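Local atomic coordinates of ABC transporter, substrate binding protein (Aeropyrum pernix, PDB entry 3EAF), a protein that probably captures a solute, whose identity is not established, outside the membrane and hands it to an ABC transporter for uptake. Residues V77-G82 against E318-A323; G131-A136 against E370-V375; W83-T88 against K151-R156; D265-Q270 against N296-I301. All blocks are in the same frame, centred on the assembly; numbering follows the deposited sequence.

Contact 1 (V77-G82 against E318-A323); sequences VIAIIG and EALKEA
Ile78 and Ala79, near strand 79-82, meet Leu320 of helix 317-326 in a wholly apolar contact between the sheet of the first lobe and a helix packed on it. One methyl does nearly all the work. Leu320 CD1 lies 3.8 Å from Ile78 CD1 and 4.2 Å from Ala79 CB, while Ile78 O stands 4.1 Å from the same Leu320 CD1 without bonding to it. In Ile78 the CG1 branch takes the crowded position between the backbone N and the carbonyl carbon (chi1 56°), a choice that carries CD1 out to the leucine, and the two side chains cross at about a right angle. Alternation along the strand fits the layered alpha/beta/alpha lobe of a periplasmic binding protein: Ala79 points to helix 317-326, whereas Ile80 packs on Tyr68 and Phe71 of helix 61-74. Leu320 is buried further by Leu300, Ala303 and Ile304 of helix 288-304 and by Thr101 of the next strand. Five residues on from this leucine, the same helix supplies Glu325, a ligand of the bound magnesium ion, which also forms a salt bridge with Lys321.

Contact 2 (G131-A136 against E370-V375); sequences GLAFLA and EAPSQV
Ala133, on helix 124-139, sets its methyl against the backbone of Glu370 and Ala371 and the ring carbon CD of Pro372, as the chain leaves strand 363-369, an outermost strand in the second alpha/beta lobe of this periplasmic-binding-protein fold. Ala133 CB is 4.2 Å from Pro372 CD and 4.3 Å from Ala371 CA; the carbonyl oxygen of Glu370 is slightly more distant. With so short a side chain on the helix, the two backbones come close, 5.8 Å between Ala133 CA and Ala371 CA. No hydrogen bond crosses between segments 131-136 and 370-375, and the touch is one of van der Waals contact alone.

The next shell fixes the loop polarly. Ser130, one residue ahead of the helical segment, accepts the N-H of Ala371 on its OG, tying loop to helix beside the methyl. Arg350 grips the loop at three points: NH1 pairs with Glu370 OE2 in a salt bridge and also bonds to Ala371 O, while NH2 bonds to Pro372 O. Pro372 then starts a type I beta turn, closed by Val375 N on Pro372 O at 3.2 Å.

Farther out, Phe134 turns its ring away from the loop to meet Phe369 edge-to-face and to reach Phe252, both in strands of the same lobe's sheet. Leu132 and Leu135 pack on Leu229 of strand 227-230, and Leu132 and Val375 both rest on helix 159-165.

Contact 3 (W83-T88 against K151-R156); sequences WGTADT and KVAYSR
Thr85 and Ala86, in the first turn of helix 85-98, face Ala153 and Tyr154, which open the short helix 153-156. The conformation of Thr85 divides its labour. Its CG2 stands anti to the backbone N, OG1 beside that N (chi1 -72°), and the methyl therefore lies against the Ala153-Tyr154 peptide, with Thr85 CG2 3.9 Å from Ala153 C. Thr85 CB sits 3.8 Å from Tyr154 CA, while OG1 bonds to Ser106 OG. Were Thr85 replaced by an alanine, the loss of OG1 and CG2 would probably leave Ser106 without this hydrogen-bond mate and open a gap beside the peptide. Alongside, two methyls meet, Ala86 CB and Ala153 CB at 4.0 Å.

In the two-lobed fold of periplasmic binding proteins the solute is held in a cleft between the domains, and here the helix following strand 79-82 of one sheet comes up to the loop and helix following strand 142-148 of the other. A spacing of 5.1 Å between Thr85 CA and Tyr154 CA is consistent with lobes drawn together at this point. Two helix starts also share one water, which accepts from Ala86 N at 3.1 Å and from Tyr154 N at 3.0 Å.

Tyr154 crosses Thr85 at about a right angle and touches it through CB. Its ring, swung nearly anti to the backbone N (chi1 151°), runs off from helix 85-98 and delivers OH to Asn231 OD1, within the second lobe.

Contact 4 (D265-Q270 against N296-I301); sequences DVEGIQ and NVWLLI
Trp298 reaches from helix 288-304 to Glu267 and Gly268, in the first turn of helix 267-278, and carries the whole contact for its segment. Followed in order, that segment turns different faces to different neighbours. Asn296 bonds through ND2 to Tyr24 OH, and Val297 packs on Ala28, Ala31 and Phe32 of helix 18-38, in the first lobe of the binding-protein fold. Trp298 comes next, pointing toward helix 267-278; CG anti to the backbone N (chi1 -157°) carries the indole outward, and its six-membered ring arrives edge first. Its CZ3 lies 3.6 Å from Gly268 CA and its CH2 is 3.8 Å from that same CA, so the ring rim bears directly on a backbone with no side chain to hold it off. Leu299 then turns to Leu324 and to Tyr341, Leu300 to Ile103 of strand 101-104 in that lobe's sheet, and Ile301 to Phe35, whose ring also meets that of Trp298.

A leucine in place of Trp298 would probably fall short of Gly268, opening a gap between the two helices and leaving Phe35 without its ring partner.

Glu267 is bent at chi2 (-82°), bringing OE1 near the plane of the indole, 3.7 Å from Trp298 CH2, with carboxylate and ring planes 49° apart. No hydrogen bond forms here. The acidic oxygen lies by the C-H at CH2 rather than over the face, which probably adds a weak electrostatic attraction to the van der Waals contact with glycine.

Contacts 1 and 4 belong to the first lobe, with centres 18 Å apart, and they touch through helix 288-304, which packs on strand 79-82 through other residues than the tryptophan that carries contact 4. Contact 4 is nested in the loop that contact 1 closes. Contact 2 lies in the second lobe, its centre 32 Å from that of contact 1. Between them stands contact 3, 21 Å from contact 1 and 24 Å from contact 2, where 83-88 follows directly on 77-82 and meets the other lobe. Contacts 2 and 3 alternate along the chain, as expected of lobes that the chain visits repeatedly, and contact 3 is where those lobes approach each other, probably beside the solute cleft.

Contact 1 (V77-G82 against E318-A323)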
loop_
_atom_site.group_PDB
_atom_site.type_symbol
_atom_site.label_atom_id
_atom_site.label_comp_id
_atom_site.label_asym_id
_atom_site.label_seq_id
_atom_site.Cartn_x
_atom_site.Cartn_y
_atom_site.Cartn_z
ATOM N N VAL A 77 15.918 1.303 17.756
ATOM C CA VAL A 77 14.649 1.903 17.314
ATOM C C VAL A 77 13.468 1.289 18.063
ATOM O O VAL A 77 13.542 0.137 18.492
ATOM C CB VAL A 77 14.426 1.781 15.776
ATOM C CG1 VAL A 77 15.569 2.444 15.007
ATOM C CG2 VAL A 77 14.246 0.320 15.346
ATOM N N ILE A 78 12.394 2.063 18.239
ATOM C CA ILE A 78 11.170 1.540 18.857
ATOM C C ILE A 78 10.068 1.363 17.817
ATOM O O ILE A 78 8.980 0.870 18.122
ATOM C CB ILE A 78 10.648 2.426 20.041
ATOM C CG1 ILE A 78 10.423 3.878 19.601
ATOM C CG2 ILE A 78 11.608 2.355 21.236
ATOM C CD1 ILE A 78 9.575 4.681 20.569
ATOM N N ALA A 79 10.361 1.785 16.589
ATOM C CA ALA A 79 9.424 1.670 15.480
ATOM C C ALA A 79 10.180 1.703 14.156
ATOM O O ALA A 79 11.253 2.296 14.065
ATOM C CB ALA A 79 8.375 2.795 15.534
ATOM N N ILE A 80 9.616 1.041 13.147
ATOM C CA ILE A 80 10.152 1.066 11.790
ATOM C C ILE A 80 9.028 1.338 10.805
ATOM O O ILE A 80 7.953 0.721 10.876
ATOM C CB ILE A 80 10.853 -0.268 11.405
ATOM C CG1 ILE A 80 12.107 -0.478 12.259
ATOM C CG2 ILE A 80 11.228 -0.280 9.912
ATOM C CD1 ILE A 80 12.642 -1.920 12.244
ATOM N N ILE A 81 9.287 2.279 9.903
ATOM C CA ILE A 81 8.431 2.534 8.760
ATOM C C ILE A 81 9.040 1.739 7.618
ATOM O O ILE A 81 10.114 2.090 7.108
ATOM C CB ILE A 81 8.366 4.049 8.430
ATOM C CG1 ILE A 81 7.891 4.853 9.659
ATOM C CG2 ILE A 81 7.507 4.317 7.174
ATOM C CD1 ILE A 81 6.453 4.566 10.126
ATOM N N GLY A 82 8.372 0.649 7.242
ATOM C CA GLY A 82 8.955 -0.333 6.334
ATOM C C GLY A 82 8.357 -0.390 4.943
ATOM O O GLY A 82 7.583 0.485 4.546
ATOM N N GLU A 318 6.229 -1.243 22.511
ATOM C CA GLU A 318 5.044 -1.870 23.101
ATOM C C GLU A 318 3.972 -0.854 23.510
ATOM O O GLU A 318 2.780 -1.136 23.400
ATOM C CB GLU A 318 5.441 -2.732 24.301
ATOM C CG GLU A 318 4.307 -3.554 24.883
ATOM C CD GLU A 318 4.786 -4.523 25.941
ATOM O OE1 GLU A 318 5.295 -4.059 26.990
ATOM O OE2 GLU A 318 4.655 -5.748 25.723
ATOM N N ALA A 319 4.395 0.317 23.987
ATOM C CA ALA A 319 3.460 1.398 24.301
ATOM C C ALA A 319 2.777 1.871 23.019
ATOM O O ALA A 319 1.580 2.155 23.012
ATOM C CB ALA A 319 4.180 2.555 24.989
ATOM N N LEU A 320 3.544 1.933 21.932
ATOM C CA LEU A 320 3.023 2.340 20.622
ATOM C C LEU A 320 2.048 1.314 20.044
ATOM O O LEU A 320 0.992 1.693 19.527
ATOM C CB LEU A 320 4.169 2.605 19.634
ATOM C CG LEU A 320 5.060 3.824 19.917
ATOM C CD1 LEU A 320 6.246 3.849 18.971
ATOM C CD2 LEU A 320 4.275 5.131 19.825
ATOM N N LYS A 321 2.399 0.027 20.138
ATOM C CA LYS A 321 1.507 -1.059 19.688
ATOM C C LYS A 321 0.151 -1.010 20.384
ATOM O O LYS A 321 -0.893 -1.125 19.744
ATOM C CB LYS A 321 2.127 -2.447 19.910
ATOM C CG LYS A 321 1.062 -3.548 20.176
ATOM C CD LYS A 321 1.613 -4.937 20.074
ATOM C CE LYS A 321 1.060 -5.860 21.157
ATOM N NZ LYS A 321 -0.414 -6.053 21.157
ATOM N N GLU A 322 0.181 -0.852 21.702
ATOM C CA GLU A 322 -1.030 -0.885 22.504
ATOM C C GLU A 322 -1.927 0.325 22.231
ATOM O O GLU A 322 -3.154 0.197 22.201
ATOM C CB GLU A 322 -0.677 -1.038 23.987
ATOM C CG GLU A 322 -0.060 -2.414 24.295
ATOM C CD GLU A 322 0.234 -2.653 25.762
ATOM O OE1 GLU A 322 -0.018 -1.753 26.599
ATOM O OE2 GLU A 322 0.731 -3.760 26.088
ATOM N N ALA A 323 -1.304 1.483 22.010
ATOM C CA ALA A 323 -2.009 2.695 21.613
ATOM C C ALA A 323 -2.696 2.533 20.259
ATOM O O ALA A 323 -3.810 3.006 20.072
ATOM C CB ALA A 323 -1.052 3.888 21.584
#

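Contact 2 (G131-A136 against E370-V375)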
loop_
_atom_site.group_PDB
_atom_site.type_symbol
_atom_site.label_atom_id
_atom_site.label_comp_id
_atom_site.label_asym_id
_atom_site.label_seq_id
_atom_site.Cartn_x
_atom_site.Cartn_y
_atom_site.Cartn_z
ATOM N N GLY A 131 -12.128 -4.260 -5.295
ATOM C CA GLY A 131 -11.971 -3.794 -6.679
ATOM C C GLY A 131 -12.665 -4.694 -7.689
ATOM O O GLY A 131 -13.232 -4.212 -8.677
ATOM N N LEU A 132 -12.621 -6.006 -7.443
ATOM C CA LEU A 132 -13.230 -6.987 -8.345
ATOM C C LEU A 132 -14.757 -6.989 -8.240
ATOM O O LEU A 132 -15.450 -7.196 -9.241
ATOM C CB LEU A 132 -12.655 -8.384 -8.092
ATOM C CG LEU A 132 -11.187 -8.562 -8.513
ATOM C CD1 LEU A 132 -10.579 -9.799 -7.862
ATOM C CD2 LEU A 132 -11.036 -8.599 -10.048
ATOM N N ALA A 133 -15.264 -6.758 -7.025
ATOM C CA ALA A 133 -16.694 -6.555 -6.777
ATOM C C ALA A 133 -17.191 -5.328 -7.524
ATOM O O ALA A 133 -18.283 -5.352 -8.114
ATOM C CB ALA A 133 -16.965 -6.416 -5.275
ATOM N N PHE A 134 -16.392 -4.257 -7.504
ATOM C CA PHE A 134 -16.675 -3.071 -8.317
ATOM C C PHE A 134 -16.848 -3.451 -9.791
ATOM O O PHE A 134 -17.834 -3.057 -10.425
ATOM C CB PHE A 134 -15.586 -1.989 -8.184
ATOM C CG PHE A 134 -15.582 -1.009 -9.329
ATOM C CD1 PHE A 134 -16.462 0.073 -9.340
ATOM C CD2 PHE A 134 -14.751 -1.207 -10.428
ATOM C CE1 PHE A 134 -16.490 0.957 -10.414
ATOM C CE2 PHE A 134 -14.777 -0.333 -11.510
ATOM C CZ PHE A 134 -15.640 0.753 -11.503
ATOM N N LEU A 135 -15.889 -4.209 -10.326
ATOM C CA LEU A 135 -15.928 -4.654 -11.724
ATOM C C LEU A 135 -17.170 -5.482 -12.028
ATOM O O LEU A 135 -17.838 -5.258 -13.038
ATOM C CB LEU A 135 -14.676 -5.471 -12.069
ATOM C CG LEU A 135 -13.601 -4.948 -13.035
ATOM C CD1 LEU A 135 -13.321 -3.470 -12.884
ATOM C CD2 LEU A 135 -12.323 -5.760 -12.869
ATOM N N ALA A 136 -17.468 -6.438 -11.149
ATOM C CA ALA A 136 -18.593 -7.356 -11.344
ATOM C C ALA A 136 -19.942 -6.636 -11.305
ATOM O O ALA A 136 -20.837 -6.951 -12.085
ATOM C CB ALA A 136 -18.551 -8.477 -10.309
ATOM N N GLU A 370 -16.566 -1.673 -1.615
ATOM C CA GLU A 370 -16.222 -2.674 -0.613
ATOM C C GLU A 370 -16.718 -4.044 -1.051
ATOM O O GLU A 370 -17.806 -4.166 -1.612
ATOM C CB GLU A 370 -16.850 -2.299 0.734
ATOM C CG GLU A 370 -16.231 -2.979 1.944
ATOM C CD GLU A 370 -16.954 -2.652 3.242
ATOM O OE1 GLU A 370 -17.666 -1.627 3.296
ATOM O OE2 GLU A 370 -16.811 -3.419 4.218
ATOM N N ALA A 371 -15.913 -5.070 -0.791
ATOM C CA ALA A 371 -16.316 -6.455 -1.031
ATOM C C ALA A 371 -17.503 -6.821 -0.129
ATOM O O ALA A 371 -17.646 -6.243 0.957
ATOM C CB ALA A 371 -15.145 -7.388 -0.776
ATOM N N PRO A 372 -18.363 -7.769 -0.574
ATOM C CA PRO A 372 -19.479 -8.219 0.270
ATOM C C PRO A 372 -19.021 -8.574 1.677
ATOM O O PRO A 372 -17.923 -9.115 1.859
ATOM C CB PRO A 372 -19.987 -9.477 -0.446
ATOM C CG PRO A 372 -19.628 -9.273 -1.877
ATOM C CD PRO A 372 -18.352 -8.452 -1.887
ATOM N N SER A 373 -19.866 -8.275 2.657
ATOM C CA SER A 373 -19.552 -8.504 4.068
ATOM C C SER A 373 -19.235 -9.970 4.392
ATOM O O SER A 373 -18.443 -10.252 5.292
ATOM C CB SER A 373 -20.707 -8.018 4.946
ATOM O OG SER A 373 -20.972 -6.642 4.715
ATOM N N GLN A 374 -19.848 -10.889 3.652
ATOM C CA GLN A 374 -19.743 -12.319 3.951
ATOM C C GLN A 374 -18.438 -12.941 3.443
ATOM O O GLN A 374 -18.109 -14.075 3.792
ATOM C CB GLN A 374 -20.985 -13.080 3.435
ATOM C CG GLN A 374 -21.292 -12.916 1.927
ATOM C CD GLN A 374 -22.780 -13.074 1.568
ATOM O OE1 GLN A 374 -23.575 -13.627 2.333
ATOM N NE2 GLN A 374 -23.150 -12.590 0.383
ATOM N N VAL A 375 -17.692 -12.187 2.635
ATOM C CA VAL A 375 -16.451 -12.674 2.031
ATOM C C VAL A 375 -15.276 -12.302 2.932
ATOM O O VAL A 375 -14.925 -11.123 3.065
ATOM C CB VAL A 375 -16.241 -12.100 0.612
ATOM C CG1 VAL A 375 -14.987 -12.687 -0.024
ATOM C CG2 VAL A 375 -17.469 -12.356 -0.265
#

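Contact 3 (W83-T88 against K151-R156)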
loop_
_atom_site.group_PDB
_atom_site.type_symbol
_atom_site.label_atom_id
_atom_site.label_comp_id
_atom_site.label_asym_id
_atom_site.label_seq_id
_atom_site.Cartn_x
_atom_site.Cartn_y
_atom_site.Cartn_z
ATOM N N TRP A 83 8.710 -1.447 4.211
ATOM C CA TRP A 83 8.406 -1.532 2.789
ATOM C C TRP A 83 7.860 -2.907 2.332
ATOM O O TRP A 83 6.658 -3.153 2.429
ATOM C CB TRP A 83 9.618 -1.069 1.950
ATOM C CG TRP A 83 9.360 -1.055 0.467
ATOM C CD1 TRP A 83 9.872 -1.914 -0.469
ATOM C CD2 TRP A 83 8.501 -0.150 -0.244
ATOM N NE1 TRP A 83 9.384 -1.596 -1.722
ATOM C CE2 TRP A 83 8.547 -0.514 -1.610
ATOM C CE3 TRP A 83 7.700 0.936 0.143
ATOM C CZ2 TRP A 83 7.815 0.166 -2.593
ATOM C CZ3 TRP A 83 6.974 1.615 -0.839
ATOM C CH2 TRP A 83 7.034 1.221 -2.189
ATOM N N GLY A 84 8.732 -3.788 1.853
ATOM C CA GLY A 84 8.309 -4.927 1.017
ATOM C C GLY A 84 7.580 -6.049 1.728
ATOM O O GLY A 84 7.838 -6.318 2.900
ATOM N N THR A 85 6.662 -6.708 1.021
ATOM C CA THR A 85 5.905 -7.834 1.598
ATOM C C THR A 85 6.807 -8.967 2.095
ATOM O O THR A 85 6.654 -9.423 3.235
ATOM C CB THR A 85 4.837 -8.388 0.615
ATOM O OG1 THR A 85 3.767 -7.450 0.507
ATOM C CG2 THR A 85 4.265 -9.731 1.102
ATOM N N ALA A 86 7.735 -9.413 1.245
ATOM C CA ALA A 86 8.640 -10.511 1.597
ATOM C C ALA A 86 9.407 -10.225 2.888
ATOM O O ALA A 86 9.341 -11.011 3.833
ATOM C CB ALA A 86 9.616 -10.831 0.443
ATOM N N ASP A 87 10.117 -9.098 2.935
ATOM C CA ASP A 87 10.893 -8.768 4.134
ATOM C C ASP A 87 10.047 -8.462 5.378
ATOM O O ASP A 87 10.396 -8.898 6.478
ATOM C CB ASP A 87 11.962 -7.691 3.880
ATOM C CG ASP A 87 11.425 -6.464 3.168
ATOM O OD1 ASP A 87 11.220 -6.513 1.932
ATOM O OD2 ASP A 87 11.263 -5.428 3.836
ATOM N N THR A 88 8.939 -7.735 5.203
ATOM C CA THR A 88 8.046 -7.420 6.323
ATOM C C THR A 88 7.485 -8.698 6.946
ATOM O O THR A 88 7.418 -8.807 8.177
ATOM C CB THR A 88 6.896 -6.446 5.931
ATOM O OG1 THR A 88 7.417 -5.333 5.195
ATOM C CG2 THR A 88 6.179 -5.925 7.172
ATOM N N LYS A 151 6.956 -15.537 -8.400
ATOM C CA LYS A 151 8.169 -15.650 -7.574
ATOM C C LYS A 151 8.269 -14.601 -6.463
ATOM O O LYS A 151 9.136 -14.694 -5.579
ATOM C CB LYS A 151 9.412 -15.561 -8.461
ATOM C CG LYS A 151 9.510 -16.677 -9.483
ATOM C CD LYS A 151 10.757 -16.542 -10.348
ATOM C CE LYS A 151 10.569 -17.261 -11.680
ATOM N NZ LYS A 151 11.870 -17.471 -12.373
ATOM N N VAL A 152 7.380 -13.613 -6.512
ATOM C CA VAL A 152 7.435 -12.474 -5.609
ATOM C C VAL A 152 6.283 -12.542 -4.607
ATOM O O VAL A 152 5.114 -12.604 -5.002
ATOM C CB VAL A 152 7.425 -11.154 -6.414
ATOM C CG1 VAL A 152 7.408 -9.944 -5.488
ATOM C CG2 VAL A 152 8.650 -11.096 -7.335
ATOM N N ALA A 153 6.618 -12.546 -3.315
ATOM C CA ALA A 153 5.611 -12.652 -2.243
ATOM C C ALA A 153 4.503 -11.584 -2.351
ATOM O O ALA A 153 3.319 -11.875 -2.134
ATOM C CB ALA A 153 6.281 -12.606 -0.865
ATOM N N TYR A 154 4.900 -10.354 -2.680
ATOM C CA TYR A 154 3.963 -9.248 -2.930
ATOM C C TYR A 154 2.975 -9.553 -4.061
ATOM O O TYR A 154 1.755 -9.402 -3.897
ATOM C CB TYR A 154 4.754 -7.964 -3.230
ATOM C CG TYR A 154 4.066 -6.958 -4.141
ATOM C CD1 TYR A 154 2.820 -6.400 -3.801
ATOM C CD2 TYR A 154 4.667 -6.552 -5.330
ATOM C CE1 TYR A 154 2.187 -5.480 -4.632
ATOM C CE2 TYR A 154 4.040 -5.620 -6.172
ATOM C CZ TYR A 154 2.806 -5.094 -5.811
ATOM O OH TYR A 154 2.184 -4.185 -6.625
ATOM N N SER A 155 3.515 -9.976 -5.202
ATOM C CA SER A 155 2.710 -10.258 -6.395
ATOM C C SER A 155 1.726 -11.406 -6.179
ATOM O O SER A 155 0.653 -11.427 -6.780
ATOM C CB SER A 155 3.624 -10.576 -7.578
ATOM O OG SER A 155 4.535 -9.524 -7.799
ATOM N N ARG A 156 2.109 -12.346 -5.316
ATOM C CA ARG A 156 1.308 -13.530 -4.999
ATOM C C ARG A 156 0.230 -13.283 -3.944
ATOM O O ARG A 156 -0.731 -14.044 -3.851
ATOM C CB ARG A 156 2.209 -14.637 -4.440
ATOM C CG ARG A 156 3.128 -15.342 -5.411
ATOM C CD ARG A 156 3.647 -16.650 -4.774
ATOM N NE ARG A 156 4.445 -16.427 -3.562
ATOM C CZ ARG A 156 5.780 -16.408 -3.524
ATOM N NH1 ARG A 156 6.489 -16.600 -4.634
ATOM N NH2 ARG A 156 6.416 -16.214 -2.372
HETATM O O HOH W 1 7.624 -9.258 -1.899
#

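Contact 4 (D265-Q270 against N296-I301)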
loop_
_atom_site.group_PDB
_atom_site.type_symbol
_atom_site.label_atom_id
_atom_site.label_comp_id
_atom_site.label_asym_id
_atom_site.label_seq_id
_atom_site.Cartn_x
_atom_site.Cartn_y
_atom_site.Cartn_z
ATOM N N ASP A 265 -9.829 19.673 -1.034
ATOM C CA ASP A 265 -10.561 20.054 0.169
ATOM C C ASP A 265 -10.408 19.028 1.297
ATOM O O ASP A 265 -11.159 19.039 2.274
ATOM C CB ASP A 265 -12.030 20.300 -0.175
ATOM C CG ASP A 265 -12.213 21.503 -1.092
ATOM O OD1 ASP A 265 -11.988 22.643 -0.632
ATOM O OD2 ASP A 265 -12.573 21.316 -2.269
ATOM N N VAL A 266 -9.410 18.155 1.164
ATOM C CA VAL A 266 -9.129 17.161 2.193
ATOM C C VAL A 266 -8.020 17.672 3.107
ATOM O O VAL A 266 -6.938 18.036 2.637
ATOM C CB VAL A 266 -8.781 15.768 1.578
ATOM C CG1 VAL A 266 -8.372 14.786 2.661
ATOM C CG2 VAL A 266 -9.983 15.220 0.795
ATOM N N GLU A 267 -8.312 17.694 4.408
ATOM C CA GLU A 267 -7.417 18.233 5.432
ATOM C C GLU A 267 -6.017 17.616 5.346
ATOM O O GLU A 267 -5.014 18.340 5.296
ATOM C CB GLU A 267 -8.041 18.048 6.826
ATOM C CG GLU A 267 -7.466 18.936 7.934
ATOM C CD GLU A 267 -6.167 18.392 8.523
ATOM O OE1 GLU A 267 -5.898 17.183 8.349
ATOM O OE2 GLU A 267 -5.411 19.171 9.154
ATOM N N GLY A 268 -5.961 16.284 5.294
ATOM C CA GLY A 268 -4.693 15.547 5.249
ATOM C C GLY A 268 -3.873 15.806 3.999
ATOM O O GLY A 268 -2.647 15.849 4.065
ATOM N N ILE A 269 -4.549 15.975 2.864
ATOM C CA ILE A 269 -3.908 16.404 1.618
ATOM C C ILE A 269 -3.333 17.827 1.753
ATOM O O ILE A 269 -2.217 18.102 1.295
ATOM C CB ILE A 269 -4.888 16.316 0.402
ATOM C CG1 ILE A 269 -5.299 14.858 0.120
ATOM C CG2 ILE A 269 -4.280 16.937 -0.851
ATOM C CD1 ILE A 269 -4.136 13.905 -0.181
ATOM N N GLN A 270 -4.088 18.723 2.387
ATOM C CA GLN A 270 -3.593 20.082 2.650
ATOM C C GLN A 270 -2.440 20.108 3.659
ATOM O O GLN A 270 -1.570 20.982 3.592
ATOM C CB GLN A 270 -4.731 21.020 3.076
ATOM C CG GLN A 270 -5.692 21.368 1.937
ATOM C CD GLN A 270 -4.984 21.901 0.693
ATOM O OE1 GLN A 270 -4.070 22.715 0.783
ATOM N NE2 GLN A 270 -5.407 21.440 -0.463
ATOM N N ASN A 296 1.846 6.683 6.643
ATOM C CA ASN A 296 2.502 5.709 7.517
ATOM C C ASN A 296 3.186 6.385 8.703
ATOM O O ASN A 296 3.022 5.964 9.847
ATOM C CB ASN A 296 3.467 4.796 6.743
ATOM C CG ASN A 296 2.734 3.678 5.991
ATOM O OD1 ASN A 296 1.508 3.700 5.877
ATOM N ND2 ASN A 296 3.483 2.700 5.482
ATOM N N VAL A 297 3.922 7.455 8.430
ATOM C CA VAL A 297 4.551 8.239 9.493
ATOM C C VAL A 297 3.479 8.869 10.395
ATOM O O VAL A 297 3.602 8.841 11.626
ATOM C CB VAL A 297 5.493 9.314 8.907
ATOM C CG1 VAL A 297 6.019 10.235 9.992
ATOM C CG2 VAL A 297 6.648 8.641 8.141
ATOM N N TRP A 298 2.424 9.404 9.778
ATOM C CA TRP A 298 1.354 10.079 10.520
ATOM C C TRP A 298 0.666 9.133 11.496
ATOM O O TRP A 298 0.317 9.536 12.608
ATOM C CB TRP A 298 0.312 10.672 9.570
ATOM C CG TRP A 298 -0.495 11.821 10.140
ATOM C CD1 TRP A 298 -0.545 12.245 11.448
ATOM C CD2 TRP A 298 -1.380 12.678 9.411
ATOM N NE1 TRP A 298 -1.393 13.326 11.564
ATOM C CE2 TRP A 298 -1.924 13.606 10.332
ATOM C CE3 TRP A 298 -1.771 12.753 8.063
ATOM C CZ2 TRP A 298 -2.842 14.593 9.948
ATOM C CZ3 TRP A 298 -2.678 13.748 7.683
ATOM C CH2 TRP A 298 -3.192 14.656 8.623
ATOM N N LEU A 299 0.452 7.884 11.077
ATOM C CA LEU A 299 -0.130 6.886 11.964
ATOM C C LEU A 299 0.733 6.707 13.213
ATOM O O LEU A 299 0.211 6.596 14.318
ATOM C CB LEU A 299 -0.333 5.540 11.240
ATOM C CG LEU A 299 -0.996 4.418 12.059
ATOM C CD1 LEU A 299 -2.477 4.731 12.337
ATOM C CD2 LEU A 299 -0.847 3.067 11.365
ATOM N N LEU A 300 2.053 6.673 13.030
ATOM C CA LEU A 300 2.992 6.623 14.150
ATOM C C LEU A 300 2.857 7.848 15.071
ATOM O O LEU A 300 2.826 7.709 16.301
ATOM C CB LEU A 300 4.433 6.493 13.636
ATOM C CG LEU A 300 5.567 6.573 14.656
ATOM C CD1 LEU A 300 5.523 5.385 15.615
ATOM C CD2 LEU A 300 6.914 6.663 13.955
ATOM N N ILE A 301 2.784 9.036 14.475
ATOM C CA ILE A 301 2.605 10.289 15.221
ATOM C C ILE A 301 1.366 10.228 16.111
ATOM O O ILE A 301 1.417 10.596 17.288
ATOM C CB ILE A 301 2.481 11.520 14.267
ATOM C CG1 ILE A 301 3.736 11.684 13.393
ATOM C CG2 ILE A 301 2.150 12.801 15.041
ATOM C CD1 ILE A 301 5.052 11.628 14.134
#